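Local coordinates for protein NAD-dependent L-serine dehydrogenase (Pseudomonas aeruginosa, PDB 3OBB) that oxidises L-serine, and also methyl-L-serine, with NAD+ as the electron acceptor, and is possibly involved in serine catabolism, at residues A7-G12 against D61-M66; L11-A16 against G125-A130; T20-A25 against F153-R158; A121-G126 against G133-M138. All coordinates share one frame; numbering follows the deposited sequence.

Interaction 1: residues A7-G12 against D61-M66; sequences AFIGLG and DVVISM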
loop_
_atom_site.group_PDB
_atom_site.type_symbol
_atom_site.label_atom_id
_atom_site.label_comp_id
_atom_site.label_asym_id
_atom_site.label_seq_id
_atom_site.Cartn_x
_atom_site.Cartn_y
_atom_site.Cartn_z
ATOM N N ALA A 7 21.483 8.213 38.627
ATOM C CA ALA A 7 20.049 8.108 38.842
ATOM C C ALA A 7 19.434 7.410 37.617
ATOM O O ALA A 7 19.740 7.779 36.484
ATOM C CB ALA A 7 19.425 9.473 39.075
ATOM N N PHE A 8 18.618 6.376 37.841
ATOM C CA PHE A 8 17.983 5.633 36.744
ATOM C C PHE A 8 16.467 5.753 36.893
ATOM O O PHE A 8 15.874 5.291 37.878
ATOM C CB PHE A 8 18.431 4.158 36.716
ATOM C CG PHE A 8 18.389 3.517 35.349
ATOM C CD1 PHE A 8 17.179 3.191 34.737
ATOM C CD2 PHE A 8 19.565 3.209 34.685
ATOM C CE1 PHE A 8 17.148 2.600 33.478
ATOM C CE2 PHE A 8 19.552 2.584 33.424
ATOM C CZ PHE A 8 18.345 2.286 32.815
ATOM N N ILE A 9 15.850 6.410 35.921
ATOM C CA ILE A 9 14.413 6.614 35.940
ATOM C C ILE A 9 13.781 5.695 34.879
ATOM O O ILE A 9 14.085 5.789 33.684
ATOM C CB ILE A 9 14.054 8.128 35.754
ATOM C CG1 ILE A 9 14.557 8.943 36.961
ATOM C CG2 ILE A 9 12.561 8.349 35.621
ATOM C CD1 ILE A 9 15.731 9.837 36.643
ATOM N N GLY A 10 12.933 4.776 35.339
ATOM C CA GLY A 10 12.232 3.873 34.438
ATOM C C GLY A 10 12.827 2.494 34.551
ATOM O O GLY A 10 13.936 2.246 34.064
ATOM N N LEU A 11 12.089 1.599 35.210
ATOM C CA LEU A 11 12.503 0.224 35.416
ATOM C C LEU A 11 11.522 -0.782 34.771
ATOM O O LEU A 11 11.123 -1.773 35.384
ATOM C CB LEU A 11 12.702 -0.065 36.905
ATOM C CG LEU A 11 13.541 0.917 37.732
ATOM C CD1 LEU A 11 13.306 0.665 39.229
ATOM C CD2 LEU A 11 15.007 0.820 37.377
ATOM N N GLY A 12 11.162 -0.537 33.515
ATOM C CA GLY A 12 10.265 -1.431 32.832
ATOM C C GLY A 12 11.067 -2.574 32.223
ATOM O O GLY A 12 12.156 -2.929 32.714
ATOM N N ASP A 61 25.836 12.105 39.363
ATOM C CA ASP A 61 26.767 12.464 38.294
ATOM C C ASP A 61 26.144 12.305 36.910
ATOM O O ASP A 61 26.511 13.021 35.975
ATOM C CB ASP A 61 28.011 11.581 38.370
ATOM C CG ASP A 61 28.734 11.713 39.697
ATOM O OD1 ASP A 61 29.021 12.858 40.117
ATOM O OD2 ASP A 61 29.007 10.669 40.323
ATOM N N VAL A 62 25.221 11.350 36.788
ATOM C CA VAL A 62 24.515 11.049 35.520
ATOM C C VAL A 62 23.086 10.540 35.737
ATOM O O VAL A 62 22.813 9.772 36.658
ATOM C CB VAL A 62 25.324 10.114 34.571
ATOM C CG1 VAL A 62 26.258 9.229 35.326
ATOM C CG2 VAL A 62 24.406 9.295 33.679
ATOM N N VAL A 63 22.175 11.053 34.923
ATOM C CA VAL A 63 20.786 10.627 34.913
ATOM C C VAL A 63 20.529 9.860 33.615
ATOM O O VAL A 63 20.801 10.376 32.526
ATOM C CB VAL A 63 19.825 11.825 34.979
ATOM C CG1 VAL A 63 18.395 11.345 35.072
ATOM C CG2 VAL A 63 20.169 12.731 36.163
ATOM N N ILE A 64 20.029 8.627 33.748
ATOM C CA ILE A 64 19.639 7.800 32.615
ATOM C C ILE A 64 18.141 7.527 32.725
ATOM O O ILE A 64 17.707 6.953 33.726
ATOM C CB ILE A 64 20.400 6.437 32.642
ATOM C CG1 ILE A 64 21.902 6.672 32.795
ATOM C CG2 ILE A 64 20.043 5.571 31.419
ATOM C CD1 ILE A 64 22.710 5.435 33.093
ATOM N N SER A 65 17.349 7.953 31.740
ATOM C CA SER A 65 15.949 7.569 31.721
ATOM C C SER A 65 15.675 6.480 30.669
ATOM O O SER A 65 16.433 6.324 29.695
ATOM C CB SER A 65 14.988 8.767 31.591
ATOM O OG SER A 65 15.380 9.707 30.602
HETATM N N MSE A 66 14.600 5.729 30.888
HETATM C CA MSE A 66 14.153 4.693 29.967
HETATM C C MSE A 66 12.678 4.454 30.277
HETATM O O MSE A 66 12.331 3.651 31.138
HETATM C CB MSE A 66 15.019 3.427 30.140
HETATM C CG MSE A 66 14.549 2.164 29.421
HETATM SE SE MSE A 66 13.937 2.379 27.598
HETATM C CE MSE A 66 12.062 2.210 27.903
#
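I64 O is gripped twice from strand 5-9: I9 N donates a hydrogen bond to I64 O (2.9 Å), and F8 CA brings a C-H to I64 O at 3.3 Å. The same oxygen lies over one face of the F8 ring, toward its rim. I64 N returns a bond to A7 O (2.9 Å), while A7 N to V62 O and M66 N to I9 O, both 2.8 Å, extend the pairing to either end. This is the parallel register of two neighbouring strands in a Rossmann fold.

The bulky apolar F8, I9, V63 and I64 suit a sheet covered on both faces. F8 sets CG anti to the backbone N (chi1 -152°), which turns its ring back toward the partner strand, CE2 meeting I64 CG2 at 3.6 Å under helix 15-24. On the face of A7, V63 and S65, I9 CD1 presses on V63 CG1 at 3.4 Å, tighter than normal packing, near V57 of helix 53-57. The hydroxyl of S65 is satisfied by Y77 and E95.

At the strand end G10 has a positive phi (107°), which suits glycine, and having no CB it lets its CA approach M66 O at 3.3 Å. The pairing thus places the first glycine of what is consistent with a GxGxxG turn, and residues 7-12 belong to the NAD+ site.

Interaction 2: residues L11-A16 against G125-A130; sequences LGHMGA and GGTAGA. With ACT (acetate ion), chain B; EDO (1,2-ethanediol), chain E.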
loop_
_atom_site.group_PDB
_atom_site.type_symbol
_atom_site.label_atom_id
_atom_site.label_comp_id
_atom_site.label_asym_id
_atom_site.label_seq_id
_atom_site.Cartn_x
_atom_site.Cartn_y
_atom_site.Cartn_z
ATOM N N LEU A 11 12.089 1.599 35.210
ATOM C CA LEU A 11 12.503 0.224 35.416
ATOM C C LEU A 11 11.522 -0.782 34.771
ATOM O O LEU A 11 11.123 -1.773 35.384
ATOM C CB LEU A 11 12.702 -0.065 36.905
ATOM C CG LEU A 11 13.541 0.917 37.732
ATOM C CD1 LEU A 11 13.306 0.665 39.229
ATOM C CD2 LEU A 11 15.007 0.820 37.377
ATOM N N GLY A 12 11.162 -0.537 33.515
ATOM C CA GLY A 12 10.265 -1.431 32.832
ATOM C C GLY A 12 11.067 -2.574 32.223
ATOM O O GLY A 12 12.156 -2.929 32.714
ATOM N N HIS A 13 10.503 -3.125 31.150
ATOM C CA HIS A 13 11.027 -4.276 30.423
ATOM C C HIS A 13 12.516 -4.138 30.085
ATOM O O HIS A 13 13.296 -5.084 30.234
ATOM C CB HIS A 13 10.240 -4.395 29.101
ATOM C CG HIS A 13 10.079 -5.794 28.605
ATOM N ND1 HIS A 13 10.200 -6.127 27.265
ATOM C CD2 HIS A 13 9.801 -6.951 29.264
ATOM C CE1 HIS A 13 9.995 -7.426 27.120
ATOM N NE2 HIS A 13 9.743 -7.949 28.314
HETATM N N MSE A 14 12.869 -2.948 29.611
HETATM C CA MSE A 14 14.220 -2.638 29.225
HETATM C C MSE A 14 14.989 -1.945 30.358
HETATM O O MSE A 14 16.168 -2.260 30.594
HETATM C CB MSE A 14 14.184 -1.773 27.980
HETATM C CG MSE A 14 13.432 -2.422 26.815
HETATM SE SE MSE A 14 14.410 -3.928 26.119
HETATM C CE MSE A 14 15.847 -2.955 25.228
ATOM N N GLY A 15 14.325 -1.020 31.060
ATOM C CA GLY A 15 14.958 -0.260 32.129
ATOM C C GLY A 15 15.531 -1.125 33.255
ATOM O O GLY A 15 16.677 -0.927 33.709
ATOM N N ALA A 16 14.742 -2.077 33.727
ATOM C CA ALA A 16 15.208 -2.934 34.826
ATOM C C ALA A 16 16.541 -3.650 34.521
ATOM O O ALA A 16 17.502 -3.474 35.272
ATOM C CB ALA A 16 14.123 -3.936 35.273
ATOM N N GLY A 125 17.745 -4.136 20.334
ATOM C CA GLY A 125 18.069 -5.385 20.966
ATOM C C GLY A 125 16.916 -5.804 21.870
ATOM O O GLY A 125 15.948 -5.056 22.125
ATOM N N GLY A 126 16.985 -7.007 22.373
ATOM C CA GLY A 126 15.845 -7.438 23.121
ATOM C C GLY A 126 15.881 -7.113 24.590
ATOM O O GLY A 126 16.878 -6.649 25.122
ATOM N N THR A 127 14.764 -7.415 25.237
ATOM C CA THR A 127 14.722 -7.655 26.660
ATOM C C THR A 127 15.907 -8.547 27.007
ATOM O O THR A 127 16.501 -8.424 28.076
ATOM C CB THR A 127 13.380 -8.319 26.999
ATOM O OG1 THR A 127 12.740 -7.579 28.022
ATOM C CG2 THR A 127 13.497 -9.842 27.387
ATOM N N ALA A 128 16.219 -9.450 26.077
ATOM C CA ALA A 128 17.389 -10.342 26.104
ATOM C C ALA A 128 18.717 -9.581 25.937
ATOM O O ALA A 128 19.702 -9.883 26.607
ATOM C CB ALA A 128 17.254 -11.402 24.968
ATOM N N GLY A 129 18.752 -8.631 25.000
ATOM C CA GLY A 129 19.932 -7.780 24.820
ATOM C C GLY A 129 20.161 -6.921 26.046
ATOM O O GLY A 129 21.279 -6.776 26.533
ATOM N N ALA A 130 19.075 -6.368 26.562
ATOM C CA ALA A 130 19.156 -5.556 27.756
ATOM C C ALA A 130 19.723 -6.376 28.908
ATOM O O ALA A 130 20.618 -5.886 29.613
ATOM C CB ALA A 130 17.813 -5.000 28.103
HETATM C C ACT B . 10.958 -4.100 24.361
HETATM O O ACT B . 10.955 -5.235 23.823
HETATM O OXT ACT B . 10.457 -4.029 25.515
HETATM C CH3 ACT B . 11.521 -2.898 23.661
HETATM C C1 EDO E . 6.365 -2.562 31.834
HETATM O O1 EDO E . 7.001 -3.825 32.091
HETATM C C2 EDO E . 6.661 -2.061 30.412
HETATM O O2 EDO E . 8.069 -1.872 30.160
#
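M14 and T127 bring their backbones closest, CA to CA 5.7 Å, where the glycine-rich turn of the Rossmann fold, leading into helix 15-24, meets the first turn of helix 127-132. G126 is the N-cap of that helix.

M14, a selenomethionine, carries most of the contact. Its chain bends at both chi2 (-69°) and chi3 (-72°), curling across the helix start: SE lies 3.6 Å from T127 N, and CE goes on to reach A130 CB at 4.0 Å. A long, flexible, apolar chain suits such an uneven surface, and the compactness of A130 and the glycines lets it lie close. L135 also touches M14, and the active-site K173 is about 7 Å from it, side chain to side chain.

H13 stands at the solvent-exposed side of the contact, its ring crossing the T127 side chain at about a right angle. The flat imidazole offers a face to T127 CB, 3.9 Å from the H13 ring centroid, while its edge serves a polar partner: H13 ND1 donates to OXT of an acetate, probably from the crystallisation liquor (2.7 Å). An ethanediol O2 takes H13 N almost straight at 2.9 Å, with an N-H...O angle of 178°.

Interaction 3: residues T20-A25 against F153-R158; sequences TNLLKA and FEAMGR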
loop_
_atom_site.group_PDB
_atom_site.type_symbol
_atom_site.label_atom_id
_atom_site.label_comp_id
_atom_site.label_asym_id
_atom_site.label_seq_id
_atom_site.Cartn_x
_atom_site.Cartn_y
_atom_site.Cartn_z
ATOM N N THR A 20 20.152 -2.877 36.154
ATOM C CA THR A 20 20.803 -3.992 36.839
ATOM C C THR A 20 22.200 -4.207 36.307
ATOM O O THR A 20 23.113 -4.453 37.090
ATOM C CB THR A 20 19.988 -5.305 36.719
ATOM O OG1 THR A 20 18.681 -5.063 37.245
ATOM C CG2 THR A 20 20.653 -6.461 37.490
ATOM N N ASN A 21 22.370 -4.106 34.983
ATOM C CA ASN A 21 23.708 -4.201 34.405
ATOM C C ASN A 21 24.701 -3.143 34.861
ATOM O O ASN A 21 25.889 -3.454 35.064
ATOM C CB ASN A 21 23.675 -4.279 32.882
ATOM C CG ASN A 21 23.345 -5.644 32.426
ATOM O OD1 ASN A 21 23.870 -6.617 32.974
ATOM N ND2 ASN A 21 22.421 -5.752 31.482
ATOM N N LEU A 22 24.217 -1.913 35.033
ATOM C CA LEU A 22 25.030 -0.851 35.652
ATOM C C LEU A 22 25.506 -1.234 37.053
ATOM O O LEU A 22 26.681 -1.092 37.357
ATOM C CB LEU A 22 24.301 0.491 35.640
ATOM C CG LEU A 22 24.115 1.071 34.233
ATOM C CD1 LEU A 22 23.425 2.423 34.321
ATOM C CD2 LEU A 22 25.460 1.216 33.521
ATOM N N LEU A 23 24.597 -1.741 37.885
ATOM C CA LEU A 23 24.947 -2.310 39.197
ATOM C C LEU A 23 26.026 -3.400 39.115
ATOM O O LEU A 23 26.942 -3.430 39.931
ATOM C CB LEU A 23 23.713 -2.923 39.862
ATOM C CG LEU A 23 22.682 -2.020 40.522
ATOM C CD1 LEU A 23 21.550 -2.852 41.114
ATOM C CD2 LEU A 23 23.329 -1.144 41.563
ATOM N N LYS A 24 25.904 -4.316 38.155
ATOM C CA LYS A 24 26.860 -5.409 38.051
ATOM C C LYS A 24 28.233 -4.861 37.659
ATOM O O LYS A 24 29.260 -5.394 38.079
ATOM C CB LYS A 24 26.402 -6.450 37.019
ATOM C CG LYS A 24 25.145 -7.263 37.374
ATOM C CD LYS A 24 24.407 -7.566 36.063
ATOM C CE LYS A 24 24.002 -9.034 35.866
ATOM N NZ LYS A 24 23.239 -9.638 37.009
ATOM N N ALA A 25 28.230 -3.804 36.839
ATOM C CA ALA A 25 29.430 -3.033 36.482
ATOM C C ALA A 25 30.043 -2.236 37.661
ATOM O O ALA A 25 31.143 -1.733 37.547
ATOM C CB ALA A 25 29.126 -2.108 35.338
ATOM N N PHE A 153 27.648 3.098 28.506
ATOM C CA PHE A 153 27.118 2.402 27.331
ATOM C C PHE A 153 27.768 1.044 27.185
ATOM O O PHE A 153 27.103 0.071 26.856
ATOM C CB PHE A 153 27.413 3.202 26.069
ATOM C CG PHE A 153 26.599 4.448 25.927
ATOM C CD1 PHE A 153 27.166 5.598 25.394
ATOM C CD2 PHE A 153 25.276 4.482 26.323
ATOM C CE1 PHE A 153 26.416 6.763 25.227
ATOM C CE2 PHE A 153 24.521 5.646 26.184
ATOM C CZ PHE A 153 25.101 6.792 25.624
ATOM N N GLU A 154 29.079 0.990 27.413
ATOM C CA GLU A 154 29.818 -0.272 27.425
ATOM C C GLU A 154 29.378 -1.247 28.520
ATOM O O GLU A 154 29.505 -2.456 28.361
ATOM C CB GLU A 154 31.308 -0.002 27.514
ATOM C CG GLU A 154 31.802 0.807 26.338
ATOM C CD GLU A 154 33.296 0.857 26.246
ATOM O OE1 GLU A 154 33.964 0.445 27.210
ATOM O OE2 GLU A 154 33.802 1.304 25.194
ATOM N N ALA A 155 28.836 -0.732 29.610
ATOM C CA ALA A 155 28.320 -1.589 30.657
ATOM C C ALA A 155 26.952 -2.177 30.275
ATOM O O ALA A 155 26.629 -3.312 30.649
ATOM C CB ALA A 155 28.210 -0.806 31.949
HETATM N N MSE A 156 26.144 -1.392 29.561
HETATM C CA MSE A 156 24.780 -1.820 29.222
HETATM C C MSE A 156 24.644 -2.445 27.834
HETATM O O MSE A 156 23.608 -3.051 27.522
HETATM C CB MSE A 156 23.788 -0.657 29.338
HETATM C CG MSE A 156 23.463 -0.207 30.769
HETATM SE SE MSE A 156 22.384 1.457 30.676
HETATM C CE MSE A 156 23.698 2.687 29.912
ATOM N N GLY A 157 25.682 -2.313 27.018
ATOM C CA GLY A 157 25.546 -2.593 25.593
ATOM C C GLY A 157 26.822 -2.998 24.894
ATOM O O GLY A 157 27.854 -3.184 25.541
ATOM N N ARG A 158 26.737 -3.184 23.575
ATOM C CA ARG A 158 27.873 -3.655 22.808
ATOM C C ARG A 158 28.190 -2.730 21.643
ATOM O O ARG A 158 29.226 -2.078 21.671
ATOM C CB ARG A 158 27.717 -5.118 22.397
ATOM C CG ARG A 158 28.774 -5.605 21.380
ATOM C CD ARG A 158 29.091 -7.098 21.553
ATOM N NE ARG A 158 28.004 -7.970 21.106
ATOM C CZ ARG A 158 27.800 -9.207 21.558
ATOM N NH1 ARG A 158 26.771 -9.914 21.100
ATOM N NH2 ARG A 158 28.619 -9.739 22.465
#
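N21 is the first residue of segment 20-25 to meet segment 153-158, as helix 15-24, the first helix of the Rossmann fold, packs against the last turn of helix 143-156. The asparagine touches with its aliphatic part: N21 CB rests 3.8 Å from A155 O. Its amide end is used separately, ND2 donating to A131 O, so a polar residue can be buried here, tying helix 15-24 to the neighbouring short helix 127-132.

L22 comes next and is the main apolar side chain. CG stands anti to the carbonyl carbon (chi1 -68°), which aims the branched end across the interface, where it crosses the M156 side chain at a slant. CD2 divides itself between two partners, M156 CG at 3.7 Å and A155 CB at 3.8 Å. The forked leucine tip suits this place because CD2 covers A155 and M156 CG, while CD1 lies against M156 SE and also packs on I64 of the sheet. L22 also touches L152, one turn back on helix 143-156, and Y27.

A25, one turn after N21 and L22, bonds through its N to N21 O (3.0 Å). Its methyl meets the methyl of A155, CB to CB 3.7 Å. Two alanines tip to tip allow the backbones to come near at this more exposed end.

No hydrogen bond crosses between the segments; the contact is apolar packing. The inner end is closed by selenomethionine M156, whose chi1 (-72°) and extended chi2 (172°) carry SE to 3.9 Å from L22 CD1.

Interaction 4: residues A121-G126 against G133-M138; sequences APVSGG and GTLTFM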
loop_
_atom_site.group_PDB
_atom_site.type_symbol
_atom_site.label_atom_id
_atom_site.label_comp_id
_atom_site.label_asym_id
_atom_site.label_seq_id
_atom_site.Cartn_x
_atom_site.Cartn_y
_atom_site.Cartn_z
ATOM N N ALA A 121 20.000 8.386 23.297
ATOM C CA ALA A 121 20.663 7.135 23.050
ATOM C C ALA A 121 19.672 5.963 23.159
ATOM O O ALA A 121 19.816 5.085 24.047
ATOM C CB ALA A 121 21.843 6.959 23.994
ATOM N N PRO A 122 18.659 5.960 22.275
ATOM C CA PRO A 122 17.686 4.886 22.176
ATOM C C PRO A 122 18.391 3.617 21.835
ATOM O O PRO A 122 19.502 3.608 21.259
ATOM C CB PRO A 122 16.831 5.288 20.980
ATOM C CG PRO A 122 17.758 6.222 20.188
ATOM C CD PRO A 122 18.376 7.000 21.274
ATOM N N VAL A 123 17.705 2.539 22.124
ATOM C CA VAL A 123 18.372 1.294 22.233
ATOM C C VAL A 123 17.681 0.277 21.328
ATOM O O VAL A 123 16.478 0.404 21.014
ATOM C CB VAL A 123 18.463 0.965 23.750
ATOM C CG1 VAL A 123 17.299 0.174 24.214
ATOM C CG2 VAL A 123 19.772 0.339 24.081
ATOM N N SER A 124 18.456 -0.702 20.863
ATOM C CA SER A 124 17.949 -1.728 19.962
ATOM C C SER A 124 18.533 -3.076 20.428
ATOM O O SER A 124 19.679 -3.151 20.863
ATOM C CB SER A 124 18.357 -1.333 18.532
ATOM O OG SER A 124 18.220 -2.373 17.615
ATOM N N GLY A 125 17.745 -4.136 20.334
ATOM C CA GLY A 125 18.069 -5.385 20.966
ATOM C C GLY A 125 16.916 -5.804 21.870
ATOM O O GLY A 125 15.948 -5.056 22.125
ATOM N N GLY A 126 16.985 -7.007 22.373
ATOM C CA GLY A 126 15.845 -7.438 23.121
ATOM C C GLY A 126 15.881 -7.113 24.590
ATOM O O GLY A 126 16.878 -6.649 25.122
ATOM N N GLY A 133 23.427 -7.218 28.317
ATOM C CA GLY A 133 24.349 -6.074 28.214
ATOM C C GLY A 133 24.936 -5.989 26.807
ATOM O O GLY A 133 26.061 -5.507 26.617
ATOM N N THR A 134 24.168 -6.444 25.812
ATOM C CA THR A 134 24.643 -6.498 24.397
ATOM C C THR A 134 23.848 -5.566 23.463
ATOM O O THR A 134 23.900 -5.689 22.223
ATOM C CB THR A 134 24.525 -7.917 23.824
ATOM O OG1 THR A 134 23.146 -8.327 23.885
ATOM C CG2 THR A 134 25.396 -8.916 24.607
ATOM N N LEU A 135 23.110 -4.651 24.079
ATOM C CA LEU A 135 22.275 -3.686 23.379
ATOM C C LEU A 135 23.067 -2.843 22.389
ATOM O O LEU A 135 24.236 -2.566 22.588
ATOM C CB LEU A 135 21.627 -2.739 24.401
ATOM C CG LEU A 135 20.554 -3.299 25.312
ATOM C CD1 LEU A 135 20.127 -2.204 26.307
ATOM C CD2 LEU A 135 19.377 -3.823 24.484
ATOM N N THR A 136 22.436 -2.409 21.322
ATOM C CA THR A 136 23.089 -1.343 20.552
ATOM C C THR A 136 22.509 0.010 20.932
ATOM O O THR A 136 21.321 0.145 21.166
ATOM C CB THR A 136 23.268 -1.623 19.010
ATOM O OG1 THR A 136 22.873 -0.478 18.198
ATOM C CG2 THR A 136 22.580 -2.854 18.602
ATOM N N PHE A 137 23.388 0.981 21.076
ATOM C CA PHE A 137 22.942 2.313 21.335
ATOM C C PHE A 137 23.106 3.101 20.081
ATOM O O PHE A 137 24.108 2.956 19.381
ATOM C CB PHE A 137 23.755 2.938 22.466
ATOM C CG PHE A 137 23.457 2.354 23.812
ATOM C CD1 PHE A 137 24.150 1.229 24.267
ATOM C CD2 PHE A 137 22.477 2.923 24.632
ATOM C CE1 PHE A 137 23.906 0.694 25.520
ATOM C CE2 PHE A 137 22.208 2.400 25.889
ATOM C CZ PHE A 137 22.932 1.280 26.351
HETATM N N MSE A 138 22.129 3.957 19.816
HETATM C CA MSE A 138 22.185 4.882 18.682
HETATM C C MSE A 138 22.102 6.296 19.233
HETATM O O MSE A 138 21.092 6.715 19.791
HETATM C CB MSE A 138 21.055 4.602 17.705
HETATM C CG MSE A 138 21.096 3.190 17.174
HETATM SE SE MSE A 138 19.526 2.782 16.111
HETATM C CE MSE A 138 19.889 0.919 15.683
#
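V123 lies over a face of the F137 ring: its CG2 methyl is 3.9 Å from the ring centroid and 19° off the ring normal, a CH-pi contact displaced toward the rim. A121 O approaches the same ring at its edge, 3.5 Å from F137 CD2. L135 crosses V123 obliquely, and its CD1 is 3.4 Å from V123 CG2, tighter than usual, so this methyl is flanked by L135 and the F137 ring. A branched valine suits the spot, since it places CG2 over the ring and against L135 at once.

S124 and T136 occupy the other face of the sheet. M138, extended beyond CG with chi2 and chi3 both near 180°, runs along that side until CE meets S124 CB at 3.9 Å. The small S124 lets this long chain lie there.

The backbones beneath are antiparallel. S124 and T136 form a hydrogen-bonded pair, S124 N to T136 O (3.0 Å) and T136 N to S124 O (2.9 Å), and M138 N adds a bond to P122 O at 3.0 Å. P122 has no N-H of its own, and its ring carbon CD lies 3.1 Å from M138 O. Beyond the pairing, G133 with positive phi is the C-prime residue of a Schellman motif ending helix 127-132, which links the strands.

F153 of helix 143-156 meets the F137 ring at about 45°. Helix 168-196 brings the active-site K173 to V123 O, while strand 159-164 pairs with the far edge of strand 135-140, and S212 of a second subunit packs on S124.

In the fold
All four contacts belong to the NAD-binding Rossmann domain. Interactions 1 and 4 lie in one mixed sheet, centres about 15 Å apart without touching; interaction 1 is among its parallel strands, interaction 4 where the order turns antiparallel. Interactions 2 and 3 both use helix 15-24, which follows strand 5-9, and sit about 12 Å apart. Interaction 2 continues from interaction 1 through L11 and G12 and shares G125 and G126 with interaction 4, whose centre is about 9 Å away. Along the chain, interaction 4 is nested inside the loop closed by interaction 3. The glycine-rich NAD+-binding turn is thereby joined to the strand segment that contacts the active-site lysine.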